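Hypothetical protein (Staphylococcus aureus subsp. aureus, PDB 1QYI) is of unknown function but probably acts as a haloacid dehalogenase-like hydrolase, perhaps a phosphatase. Local coordinates at residues A[4-7]-A[11-14]; A[7-10]-A[14-17]; A[209-214]-A[238-243]. All blocks are in the same frame, centred on the assembly; numbering follows the deposited sequence.

Contact 1. Residues A[4-7]-A[11-14]; sequences ILFD and VFLS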
loop_
_atom_site.group_PDB
_atom_site.type_symbol
_atom_site.label_atom_id
_atom_site.label_comp_id
_atom_site.label_asym_id
_atom_site.label_seq_id
_atom_site.Cartn_x
_atom_site.Cartn_y
_atom_site.Cartn_z
ATOM N N ILE A 4 10.116 13.482 -18.607
ATOM C CA ILE A 4 9.219 13.834 -17.525
ATOM C C ILE A 4 8.889 12.550 -16.779
ATOM O O ILE A 4 8.211 11.682 -17.302
ATOM C CB ILE A 4 7.945 14.505 -18.057
ATOM C CG1 ILE A 4 6.921 14.614 -16.925
ATOM C CG2 ILE A 4 7.420 13.717 -19.223
ATOM C CD1 ILE A 4 5.775 15.552 -17.249
ATOM N N LEU A 5 9.391 12.451 -15.553
ATOM C CA LEU A 5 9.181 11.273 -14.745
ATOM C C LEU A 5 7.975 11.423 -13.830
ATOM O O LEU A 5 7.875 12.381 -13.049
ATOM C CB LEU A 5 10.438 10.973 -13.933
ATOM C CG LEU A 5 11.756 11.103 -14.701
ATOM C CD1 LEU A 5 12.905 10.759 -13.780
ATOM C CD2 LEU A 5 11.758 10.197 -15.930
ATOM N N PHE A 6 7.066 10.449 -13.934
ATOM C CA PHE A 6 5.822 10.404 -13.167
ATOM C C PHE A 6 5.834 9.419 -12.008
ATOM O O PHE A 6 6.525 8.399 -12.030
ATOM C CB PHE A 6 4.667 10.011 -14.088
ATOM C CG PHE A 6 4.194 11.118 -14.989
ATOM C CD1 PHE A 6 3.340 12.108 -14.499
ATOM C CD2 PHE A 6 4.583 11.159 -16.331
ATOM C CE1 PHE A 6 2.874 13.117 -15.324
ATOM C CE2 PHE A 6 4.126 12.164 -17.168
ATOM C CZ PHE A 6 3.264 13.151 -16.663
ATOM N N ASP A 7 5.049 9.739 -10.987
ATOM C CA ASP A 7 4.884 8.862 -9.833
ATOM C C ASP A 7 3.480 8.308 -10.044
ATOM O O ASP A 7 2.689 8.919 -10.759
ATOM C CB ASP A 7 4.965 9.653 -8.530
ATOM C CG ASP A 7 4.737 8.787 -7.307
ATOM O OD1 ASP A 7 5.070 7.584 -7.344
ATOM O OD2 ASP A 7 4.230 9.310 -6.295
ATOM N N VAL A 11 -0.902 10.599 -8.053
ATOM C CA VAL A 11 -0.851 11.260 -9.358
ATOM C C VAL A 11 -1.903 10.725 -10.327
ATOM O O VAL A 11 -2.787 11.454 -10.778
ATOM C CB VAL A 11 0.534 11.068 -10.033
ATOM C CG1 VAL A 11 0.511 11.648 -11.437
ATOM C CG2 VAL A 11 1.621 11.721 -9.205
ATOM N N PHE A 12 -1.769 9.443 -10.655
ATOM C CA PHE A 12 -2.663 8.754 -11.579
ATOM C C PHE A 12 -3.690 7.923 -10.820
ATOM O O PHE A 12 -4.872 7.896 -11.173
ATOM C CB PHE A 12 -1.849 7.828 -12.485
ATOM C CG PHE A 12 -0.997 8.550 -13.504
ATOM C CD1 PHE A 12 -1.565 9.061 -14.677
ATOM C CD2 PHE A 12 0.380 8.682 -13.314
ATOM C CE1 PHE A 12 -0.776 9.687 -15.652
ATOM C CE2 PHE A 12 1.176 9.305 -14.280
ATOM C CZ PHE A 12 0.595 9.811 -15.459
ATOM N N LEU A 13 -3.228 7.232 -9.781
ATOM C CA LEU A 13 -4.095 6.377 -8.970
ATOM C C LEU A 13 -3.976 6.728 -7.490
ATOM O O LEU A 13 -3.021 7.378 -7.079
ATOM C CB LEU A 13 -3.692 4.918 -9.159
ATOM C CG LEU A 13 -3.428 4.382 -10.571
ATOM C CD1 LEU A 13 -2.903 2.962 -10.440
ATOM C CD2 LEU A 13 -4.698 4.412 -11.432
ATOM N N SER A 14 -4.944 6.307 -6.687
ATOM C CA SER A 14 -4.870 6.581 -5.263
ATOM C C SER A 14 -4.631 5.268 -4.541
ATOM O O SER A 14 -4.617 4.213 -5.171
ATOM C CB SER A 14 -6.149 7.252 -4.762
ATOM O OG SER A 14 -7.301 6.533 -5.153
#
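F6 and F12 meet where strand 3-6, in the middle of the parallel sheet of this HAD-like fold, gives way to the loop carrying the DVDG signature. This buried contact illustrates how a chain leaving a sheet can fold back on the strand it has just left. Its tight part is chiefly aromatic. The edge of the F12 ring is directed at the face of the F6 ring in an offset edge-to-face pair, with planes at 60° and centroids 5.1 Å apart. F12 CZ stands over that face, toward its rim, while F12 CE2 comes within 3.5 Å of F6 CD1. F6 CG lies anti to its own carbonyl carbon (chi1 -76°), which presents the ring face to F12. F249 of helix 242-252 adds a second edge-to-face partner to F12, and L366 touches both rings.

Looser are the methyls of V11: CG1 approaches F6 CD1 obliquely at 4.2 Å, and CG2 stays 4.0 Å from D7 CB, although all four touching residues are buried. The D7 carbonyl belongs again to the tight part: V11 CB is 3.1 Å from D7 O, and F12 CD2 reaches the same D7 O at 3.5 Å, near the plane of the F12 ring, at its edge.

Contact 2. Residues A[7-10]-A[14-17]; sequences DVDG and SEER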
loop_
_atom_site.group_PDB
_atom_site.type_symbol
_atom_site.label_atom_id
_atom_site.label_comp_id
_atom_site.label_asym_id
_atom_site.label_seq_id
_atom_site.Cartn_x
_atom_site.Cartn_y
_atom_site.Cartn_z
ATOM N N ASP A 7 5.049 9.739 -10.987
ATOM C CA ASP A 7 4.884 8.862 -9.833
ATOM C C ASP A 7 3.480 8.308 -10.044
ATOM O O ASP A 7 2.689 8.919 -10.759
ATOM C CB ASP A 7 4.965 9.653 -8.530
ATOM C CG ASP A 7 4.737 8.787 -7.307
ATOM O OD1 ASP A 7 5.070 7.584 -7.344
ATOM O OD2 ASP A 7 4.230 9.310 -6.295
ATOM N N VAL A 8 3.164 7.164 -9.447
ATOM C CA VAL A 8 1.850 6.575 -9.655
ATOM C C VAL A 8 0.817 6.975 -8.609
ATOM O O VAL A 8 -0.138 7.685 -8.931
ATOM C CB VAL A 8 1.940 5.047 -9.741
ATOM C CG1 VAL A 8 0.601 4.483 -10.157
ATOM C CG2 VAL A 8 3.015 4.648 -10.755
ATOM N N ASP A 9 0.990 6.536 -7.368
ATOM C CA ASP A 9 0.023 6.911 -6.355
ATOM C C ASP A 9 0.162 8.384 -6.059
ATOM O O ASP A 9 1.275 8.909 -5.972
ATOM C CB ASP A 9 0.195 6.107 -5.060
ATOM C CG ASP A 9 -0.197 4.644 -5.221
ATOM O OD1 ASP A 9 -1.119 4.344 -6.015
ATOM O OD2 ASP A 9 0.413 3.795 -4.534
ATOM N N GLY A 10 -0.989 9.040 -5.913
ATOM C CA GLY A 10 -1.029 10.459 -5.633
ATOM C C GLY A 10 -1.010 11.278 -6.908
ATOM O O GLY A 10 -1.100 12.502 -6.851
ATOM N N SER A 14 -4.944 6.307 -6.687
ATOM C CA SER A 14 -4.870 6.581 -5.263
ATOM C C SER A 14 -4.631 5.268 -4.541
ATOM O O SER A 14 -4.617 4.213 -5.171
ATOM C CB SER A 14 -6.149 7.252 -4.762
ATOM O OG SER A 14 -7.301 6.533 -5.153
ATOM N N GLU A 15 -4.424 5.333 -3.229
ATOM C CA GLU A 15 -4.163 4.135 -2.430
ATOM C C GLU A 15 -5.391 3.608 -1.701
ATOM O O GLU A 15 -5.307 2.602 -0.999
ATOM C CB GLU A 15 -3.075 4.426 -1.399
ATOM C CG GLU A 15 -1.691 4.655 -1.972
ATOM C CD GLU A 15 -0.692 5.064 -0.903
ATOM O OE1 GLU A 15 -0.925 6.100 -0.243
ATOM O OE2 GLU A 15 0.324 4.355 -0.725
ATOM N N GLU A 16 -6.520 4.293 -1.873
ATOM C CA GLU A 16 -7.780 3.932 -1.219
ATOM C C GLU A 16 -8.132 2.449 -1.254
ATOM O O GLU A 16 -8.486 1.862 -0.227
ATOM C CB GLU A 16 -8.937 4.723 -1.841
ATOM C CG GLU A 16 -8.925 6.209 -1.505
ATOM C CD GLU A 16 -9.033 6.462 -0.010
ATOM O OE1 GLU A 16 -10.000 5.978 0.621
ATOM O OE2 GLU A 16 -8.153 7.155 0.534
ATOM N N ARG A 17 -8.048 1.850 -2.440
ATOM C CA ARG A 17 -8.373 0.443 -2.618
ATOM C C ARG A 17 -7.573 -0.424 -1.648
ATOM O O ARG A 17 -8.055 -1.462 -1.202
ATOM C CB ARG A 17 -8.084 0.016 -4.058
ATOM C CG ARG A 17 -9.081 -0.978 -4.632
ATOM C CD ARG A 17 -10.283 -0.284 -5.271
ATOM N NE ARG A 17 -11.490 -0.353 -4.448
ATOM C CZ ARG A 17 -12.734 -0.310 -4.934
ATOM N NH1 ARG A 17 -12.945 -0.200 -6.236
ATOM N NH2 ARG A 17 -13.775 -0.384 -4.118
#
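The DVDG loop after strand 3-6 matches the first conserved motif of HAD hydrolases, in which the first aspartate is typically the nucleophile and the second the general acid-base; D7 and D9 probably correspond to these. Contact 2 sets this loop against S14 and E15, which lead into helix 16-31. The turn is compact, bringing the CA atoms of D9 and S14 to 5.0 Å, and D9 carries the loop's share of the side-chain contact. Each oxygen of its carboxylate has its own neighbour: D9 OD1 approaches S14 O at 3.6 Å, and D9 OD2 sits 3.4 Å from E15 CG.

E15 comes across the aspartate at about a right angle. Its CG, anti to the carbonyl carbon and beside the backbone N (chi1 -69°), makes the closest approach and packs on D9 CG at 3.6 Å. The two carboxylate planes are 39° apart, and D9 OD2 is 3.9 Å from E15 OE2, an approach of like charges that R240 probably offsets.

That arginine, on another loop, is the stronger polar partner of D9. Its NH2 forms a salt bridge to D9 OD1, and its NE also lies close to both D9 oxygens. Farther along, G10 O accepts a hydrogen bond from T343 OG1. The chemistry thus implies an aspartate whose carboxylate is held by more than one nitrogen of R240, a grip that sets its orientation, with E15 a nearby acid.

Contact 3. Residues A[209-214]-A[238-243]; sequences YQEIIL and TGRPYT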
loop_
_atom_site.group_PDB
_atom_site.type_symbol
_atom_site.label_atom_id
_atom_site.label_comp_id
_atom_site.label_asym_id
_atom_site.label_seq_id
_atom_site.Cartn_x
_atom_site.Cartn_y
_atom_site.Cartn_z
ATOM N N TYR A 209 -7.606 -4.532 -10.690
ATOM C CA TYR A 209 -8.266 -4.156 -11.931
ATOM C C TYR A 209 -9.350 -3.099 -11.712
ATOM O O TYR A 209 -9.884 -2.557 -12.669
ATOM C CB TYR A 209 -8.874 -5.394 -12.580
ATOM C CG TYR A 209 -7.862 -6.421 -12.985
ATOM C CD1 TYR A 209 -7.091 -6.258 -14.132
ATOM C CD2 TYR A 209 -7.712 -7.595 -12.246
ATOM C CE1 TYR A 209 -6.205 -7.255 -14.543
ATOM C CE2 TYR A 209 -6.827 -8.588 -12.643
ATOM C CZ TYR A 209 -6.079 -8.419 -13.795
ATOM O OH TYR A 209 -5.224 -9.428 -14.208
ATOM N N GLN A 210 -9.678 -2.808 -10.458
ATOM C CA GLN A 210 -10.700 -1.806 -10.177
ATOM C C GLN A 210 -10.086 -0.732 -9.307
ATOM O O GLN A 210 -10.678 -0.293 -8.319
ATOM C CB GLN A 210 -11.893 -2.423 -9.449
ATOM C CG GLN A 210 -12.276 -3.790 -9.979
ATOM C CD GLN A 210 -13.606 -4.264 -9.458
ATOM O OE1 GLN A 210 -13.953 -5.432 -9.604
ATOM N NE2 GLN A 210 -14.372 -3.355 -8.862
ATOM N N GLU A 211 -8.883 -0.316 -9.684
ATOM C CA GLU A 211 -8.139 0.697 -8.954
ATOM C C GLU A 211 -8.853 2.055 -9.055
ATOM O O GLU A 211 -9.463 2.391 -10.075
ATOM C CB GLU A 211 -6.715 0.768 -9.526
ATOM C CG GLU A 211 -5.647 1.294 -8.573
ATOM C CD GLU A 211 -5.139 0.246 -7.573
ATOM O OE1 GLU A 211 -4.689 -0.837 -7.993
ATOM O OE2 GLU A 211 -5.172 0.512 -6.357
ATOM N N ILE A 212 -8.788 2.817 -7.968
ATOM C CA ILE A 212 -9.401 4.140 -7.873
ATOM C C ILE A 212 -8.620 5.171 -8.705
ATOM O O ILE A 212 -7.465 5.481 -8.418
ATOM C CB ILE A 212 -9.466 4.616 -6.401
ATOM C CG1 ILE A 212 -8.889 3.554 -5.462
ATOM C CG2 ILE A 212 -10.906 4.840 -6.001
ATOM C CD1 ILE A 212 -7.399 3.191 -5.677
ATOM N N ILE A 213 -9.264 5.705 -9.734
ATOM C CA ILE A 213 -8.614 6.670 -10.595
ATOM C C ILE A 213 -8.673 8.064 -9.977
ATOM O O ILE A 213 -9.650 8.417 -9.310
ATOM C CB ILE A 213 -9.291 6.726 -11.983
ATOM C CG1 ILE A 213 -9.859 5.353 -12.374
ATOM C CG2 ILE A 213 -8.299 7.249 -13.007
ATOM C CD1 ILE A 213 -8.829 4.258 -12.592
ATOM N N LEU A 214 -7.629 8.858 -10.200
ATOM C CA LEU A 214 -7.600 10.213 -9.666
ATOM C C LEU A 214 -8.107 11.177 -10.736
ATOM O O LEU A 214 -8.815 12.138 -10.432
ATOM C CB LEU A 214 -6.183 10.587 -9.220
ATOM C CG LEU A 214 -5.636 9.970 -7.923
ATOM C CD1 LEU A 214 -4.130 10.140 -7.908
ATOM C CD2 LEU A 214 -6.261 10.618 -6.687
ATOM N N THR A 238 7.793 4.453 -9.052
ATOM C CA THR A 238 6.811 4.290 -7.975
ATOM C C THR A 238 7.293 3.349 -6.873
ATOM O O THR A 238 8.281 2.632 -7.041
ATOM C CB THR A 238 5.468 3.735 -8.511
ATOM O OG1 THR A 238 4.543 3.598 -7.426
ATOM C CG2 THR A 238 5.672 2.381 -9.173
ATOM N N GLY A 239 6.583 3.366 -5.747
ATOM C CA GLY A 239 6.918 2.502 -4.629
ATOM C C GLY A 239 6.184 1.180 -4.756
ATOM O O GLY A 239 6.394 0.257 -3.971
ATOM N N ARG A 240 5.304 1.101 -5.750
ATOM C CA ARG A 240 4.530 -0.102 -6.022
ATOM C C ARG A 240 5.399 -1.162 -6.698
ATOM O O ARG A 240 6.312 -0.830 -7.460
ATOM C CB ARG A 240 3.370 0.216 -6.969
ATOM C CG ARG A 240 2.321 1.174 -6.441
ATOM C CD ARG A 240 1.188 1.286 -7.447
ATOM N NE ARG A 240 -0.020 1.859 -6.866
ATOM C CZ ARG A 240 -1.247 1.424 -7.127
ATOM N NH1 ARG A 240 -1.442 0.407 -7.962
ATOM N NH2 ARG A 240 -2.282 2.011 -6.547
ATOM N N PRO A 241 5.149 -2.448 -6.410
ATOM C CA PRO A 241 5.963 -3.472 -7.070
ATOM C C PRO A 241 5.573 -3.560 -8.554
ATOM O O PRO A 241 4.621 -2.903 -9.007
ATOM C CB PRO A 241 5.636 -4.748 -6.285
ATOM C CG PRO A 241 4.248 -4.491 -5.762
ATOM C CD PRO A 241 4.347 -3.039 -5.322
ATOM N N TYR A 242 6.298 -4.384 -9.301
ATOM C CA TYR A 242 6.064 -4.548 -10.734
ATOM C C TYR A 242 4.631 -4.761 -11.179
ATOM O O TYR A 242 4.117 -4.016 -12.005
ATOM C CB TYR A 242 6.893 -5.707 -11.286
ATOM C CG TYR A 242 6.674 -5.919 -12.767
ATOM C CD1 TYR A 242 7.100 -4.957 -13.698
ATOM C CD2 TYR A 242 6.047 -7.070 -13.246
ATOM C CE1 TYR A 242 6.911 -5.138 -15.066
ATOM C CE2 TYR A 242 5.851 -7.265 -14.611
ATOM C CZ TYR A 242 6.288 -6.296 -15.517
ATOM O OH TYR A 242 6.115 -6.496 -16.871
ATOM N N THR A 243 3.997 -5.798 -10.651
ATOM C CA THR A 243 2.641 -6.123 -11.043
ATOM C C THR A 243 1.611 -5.060 -10.675
ATOM O O THR A 243 0.709 -4.762 -11.461
ATOM C CB THR A 243 2.207 -7.441 -10.414
ATOM O OG1 THR A 243 1.983 -7.241 -9.007
ATOM C CG2 THR A 243 3.301 -8.487 -10.609
#
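E211 and R240 carry this contact between the loop 209-214 and the TGR segment, whose threonine, at the end of strand 233-237, probably corresponds to motif II of HAD hydrolases; it exemplifies a buried ion pair bridging parts distant in sequence. The first kind of interaction is ionic. The side chains come from opposite directions and meet in a two-pronged but loose salt bridge: R240 NH2 donates to E211 OE2 at 3.3 Å and R240 NH1 to E211 OE1 at 3.5 Å, both weak bonds despite reasonably straight N-H directions. The carboxylate lies at the edge of the guanidinium, with E211 CD close to its plane, yet the two planes are turned 76° apart, far from the coplanar arrangement of an ideal bidentate pair. R240 reaches out because its chain is extended from CG to NE, whereas E211 bends at chi2 (80°) to swing its carboxylate round.

The second kind is hydrogen bonding that helps to hold R240. Its backbone N donates to T238 OG1 at 3.1 Å, closing an ST turn just before helix 242-252. At the other end of the residue, NH2 makes its stronger salt bridge with D9, which NE approaches too, and NH1 also donates to E244 O.

Packing completes the setting. L13 touches both E211 and R240, and R240 also rests on Y185 and T245, while E211 lies against R17, so that the ion pair is bordered by residues of helices 16-31, 172-195 and 242-252, beyond the end of strand 233-237.

How the contacts relate
Contacts 1 and 2 come first along the chain, sharing D7 and S14 with centres about 8 Å apart; contact 3 follows after a long, largely helical insertion. It nevertheless lies only about 6 Å from contact 2 and 10 Å from contact 1, centre to centre. The segments 11-14 and 209-214, on either side of the insertion in sequence, run together through two probable backbone hydrogen bonds, F12 O with L214 N and S14 N with I212 O. This is consistent with paired linkers to a cap domain of the HAD type. Strands 3-6 and 233-237, neighbours in the sheet, thus bring motif-bearing loops together at one probable active site.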